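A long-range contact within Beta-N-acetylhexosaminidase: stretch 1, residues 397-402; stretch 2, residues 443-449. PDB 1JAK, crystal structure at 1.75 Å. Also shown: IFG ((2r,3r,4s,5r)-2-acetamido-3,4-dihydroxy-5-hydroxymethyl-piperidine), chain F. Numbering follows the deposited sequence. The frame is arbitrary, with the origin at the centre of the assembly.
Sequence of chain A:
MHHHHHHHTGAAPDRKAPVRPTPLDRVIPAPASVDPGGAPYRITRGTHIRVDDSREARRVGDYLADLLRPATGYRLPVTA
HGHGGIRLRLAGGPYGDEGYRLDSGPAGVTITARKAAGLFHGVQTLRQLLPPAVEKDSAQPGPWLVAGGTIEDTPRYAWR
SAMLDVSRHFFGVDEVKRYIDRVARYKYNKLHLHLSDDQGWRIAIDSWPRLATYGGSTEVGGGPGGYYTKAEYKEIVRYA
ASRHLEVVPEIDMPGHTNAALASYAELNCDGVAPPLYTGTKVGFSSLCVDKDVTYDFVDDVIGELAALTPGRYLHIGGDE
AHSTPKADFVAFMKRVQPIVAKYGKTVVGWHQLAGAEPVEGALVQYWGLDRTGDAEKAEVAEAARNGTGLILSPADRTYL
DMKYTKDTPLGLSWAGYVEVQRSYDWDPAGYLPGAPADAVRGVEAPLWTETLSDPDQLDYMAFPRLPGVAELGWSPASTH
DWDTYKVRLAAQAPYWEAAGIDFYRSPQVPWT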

# COMPACT_ATOMS: atom_id res chain seq x y z
N ARG A 397 -10.17 1.44 -11.57
CA ARG A 397 -9.96 2.64 -10.75
C ARG A 397 -8.59 2.68 -10.08
O ARG A 397 -7.81 3.61 -10.30
CB ARG A 397 -11.02 2.73 -9.65
CG ARG A 397 -12.46 2.76 -10.12
CD ARG A 397 -12.84 4.12 -10.64
NE ARG A 397 -14.24 4.15 -11.04
CZ ARG A 397 -14.89 5.25 -11.42
NH1 ARG A 397 -14.26 6.41 -11.45
NH2 ARG A 397 -16.16 5.17 -11.80
N THR A 398 -8.31 1.67 -9.25
CA THR A 398 -7.06 1.66 -8.50
C THR A 398 -5.99 0.62 -8.85
O THR A 398 -5.02 0.47 -8.11
CB THR A 398 -7.35 1.56 -6.99
OG1 THR A 398 -7.85 0.25 -6.68
CG2 THR A 398 -8.38 2.60 -6.58
N TYR A 399 -6.17 -0.09 -9.95
CA TYR A 399 -5.17 -1.06 -10.38
C TYR A 399 -4.10 -0.23 -11.09
O TYR A 399 -4.30 0.25 -12.20
CB TYR A 399 -5.80 -2.09 -11.33
CG TYR A 399 -6.28 -3.33 -10.63
CD1 TYR A 399 -6.84 -3.27 -9.35
CD2 TYR A 399 -6.17 -4.59 -11.23
CE1 TYR A 399 -7.26 -4.42 -8.69
CE2 TYR A 399 -6.58 -5.75 -10.58
CZ TYR A 399 -7.12 -5.65 -9.30
OH TYR A 399 -7.50 -6.79 -8.63
N LEU A 400 -2.96 -0.05 -10.42
CA LEU A 400 -1.88 0.77 -10.96
C LEU A 400 -1.15 0.20 -12.18
O LEU A 400 -0.35 0.90 -12.80
CB LEU A 400 -0.88 1.09 -9.84
CG LEU A 400 -1.52 1.80 -8.64
CD1 LEU A 400 -0.52 1.85 -7.49
CD2 LEU A 400 -1.95 3.22 -9.03
N ASP A 401 -1.42 -1.05 -12.52
CA ASP A 401 -0.80 -1.66 -13.69
C ASP A 401 -1.61 -1.36 -14.94
O ASP A 401 -1.18 -1.67 -16.05
CB ASP A 401 -0.69 -3.18 -13.51
CG ASP A 401 -2.04 -3.85 -13.40
OD1 ASP A 401 -2.88 -3.39 -12.60
OD2 ASP A 401 -2.28 -4.86 -14.10
N MET A 402 -2.79 -0.77 -14.78
CA MET A 402 -3.63 -0.47 -15.94
C MET A 402 -3.14 0.76 -16.70
O MET A 402 -2.79 1.78 -16.10
CB MET A 402 -5.09 -0.29 -15.51
CG MET A 402 -6.10 -0.89 -16.49
SD MET A 402 -5.91 -2.68 -16.71
CE MET A 402 -6.21 -3.26 -15.03
N VAL A 443 -9.67 1.30 1.24
CA VAL A 443 -9.29 1.10 -0.15
C VAL A 443 -7.88 0.55 -0.30
O VAL A 443 -7.10 0.55 0.65
CB VAL A 443 -9.36 2.44 -0.91
CG1 VAL A 443 -10.75 3.05 -0.78
CG2 VAL A 443 -8.31 3.42 -0.34
N GLU A 444 -7.56 0.09 -1.50
CA GLU A 444 -6.23 -0.42 -1.79
C GLU A 444 -5.87 -0.14 -3.24
O GLU A 444 -6.74 -0.13 -4.11
CB GLU A 444 -6.16 -1.93 -1.54
CG GLU A 444 -4.77 -2.51 -1.82
CD GLU A 444 -4.59 -3.93 -1.30
OE1 GLU A 444 -4.76 -4.15 -0.08
OE2 GLU A 444 -4.27 -4.83 -2.11
N ALA A 445 -4.59 0.10 -3.48
CA ALA A 445 -4.08 0.36 -4.83
C ALA A 445 -3.09 -0.75 -5.17
O ALA A 445 -1.93 -0.69 -4.76
CB ALA A 445 -3.39 1.72 -4.88
N PRO A 446 -3.54 -1.78 -5.90
CA PRO A 446 -2.63 -2.88 -6.26
C PRO A 446 -1.77 -2.58 -7.48
O PRO A 446 -2.25 -1.98 -8.45
CB PRO A 446 -3.59 -4.05 -6.54
CG PRO A 446 -4.89 -3.64 -5.87
CD PRO A 446 -4.94 -2.17 -6.14
N LEU A 447 -0.51 -3.00 -7.42
CA LEU A 447 0.39 -2.81 -8.55
C LEU A 447 0.85 -4.20 -9.00
O LEU A 447 1.73 -4.81 -8.38
CB LEU A 447 1.61 -1.95 -8.16
CG LEU A 447 2.64 -1.70 -9.28
CD1 LEU A 447 1.95 -1.15 -10.52
CD2 LEU A 447 3.70 -0.73 -8.77
N TRP A 448 0.23 -4.70 -10.06
CA TRP A 448 0.56 -6.00 -10.62
C TRP A 448 1.79 -5.85 -11.51
O TRP A 448 1.99 -4.81 -12.12
CB TRP A 448 -0.64 -6.54 -11.41
CG TRP A 448 -1.84 -6.71 -10.53
CD1 TRP A 448 -2.92 -5.88 -10.44
CD2 TRP A 448 -2.04 -7.74 -9.56
NE1 TRP A 448 -3.79 -6.34 -9.47
CE2 TRP A 448 -3.28 -7.49 -8.92
CE3 TRP A 448 -1.30 -8.87 -9.17
CZ2 TRP A 448 -3.79 -8.32 -7.92
CZ3 TRP A 448 -1.81 -9.70 -8.18
CH2 TRP A 448 -3.04 -9.41 -7.56
N THR A 449 2.61 -6.90 -11.59
CA THR A 449 3.84 -6.76 -12.35
C THR A 449 4.10 -7.61 -13.60
O THR A 449 5.25 -7.85 -13.95
CB THR A 449 5.06 -6.88 -11.40
OG1 THR A 449 5.00 -8.12 -10.69
CG2 THR A 449 5.05 -5.73 -10.40
N1 IFG F . -6.21 -10.03 -12.30
C2 IFG F . -5.39 -10.91 -11.43
C3 IFG F . -3.92 -10.40 -11.12
C4 IFG F . -3.24 -9.71 -12.32
C5 IFG F . -4.18 -8.63 -12.86
C6 IFG F . -3.63 -7.82 -14.03
C7 IFG F . -6.58 -10.10 -9.43
C8 IFG F . -7.28 -10.23 -8.11
C9 IFG F . -5.54 -9.19 -13.30
N2 IFG F . -6.10 -11.16 -10.15
O7 IFG F . -6.45 -8.96 -9.87
O3 IFG F . -3.13 -11.49 -10.67
O4 IFG F . -3.01 -10.69 -13.33
O6 IFG F . -4.30 -6.56 -14.14

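Stretch 2 enters the contact as a strand (residues 443-447) and runs nearly parallel to stretch 1, which has no regular secondary structure; the end-to-end directions differ by 12°, and 464 Å² is buried between them. Val443 adds almost nothing. At Glu444 the contact is made by the backbone: its carbonyl O accepts a hydrogen bond from Thr398 OG1 at 2.8 Å, while its carboxylate is held elsewhere in the structure. Ala445 lies opposite Thr398, with CA atoms 4.9 Å apart. Its CA approaches Thr398 O at 3.4 Å in a CA-H...O contact, and its CB packs against Leu400 CD1 at 3.9 Å. Pro446 has no N-H to offer, so Thr398 O, 3.5 Å from Pro446 N, gains no hydrogen bond there and instead lies 3.3 Å from Pro446 CD. The Pro446 carbonyl is nonetheless a good acceptor: Leu400 N donates to Pro446 O at 2.8 Å, with an N-H...O angle of 151°. Pro446 CG also touches Tyr399 CE1 at 3.8 Å. Leu447 turns the end of its side chain to stretch 1, bringing CD1 within 3.7 Å of Leu400 CB. Trp448, just past the strand, has the most area covered of any residue here. Its five-membered ring meets the Tyr399 ring obliquely, with centroids 4.6 Å apart and planes at 50°; Trp448 NE1 sits over one face of the Tyr399 ring, 3.1 Å from Tyr399 CE2. Asp401 OD1 lies at the indole edge, 3.3 Å from Trp448 CD1, without a hydrogen-bonding partner. The same three side chains meet the ligand: Tyr399 OH donates to IFG O7 at 2.7 Å, IFG O6 donates to Asp401 OD2 at 2.6 Å, and IFG O3 lies over one face of the indole, 3.3 Å from Trp448 CZ3. Thr449 points away and makes no contact.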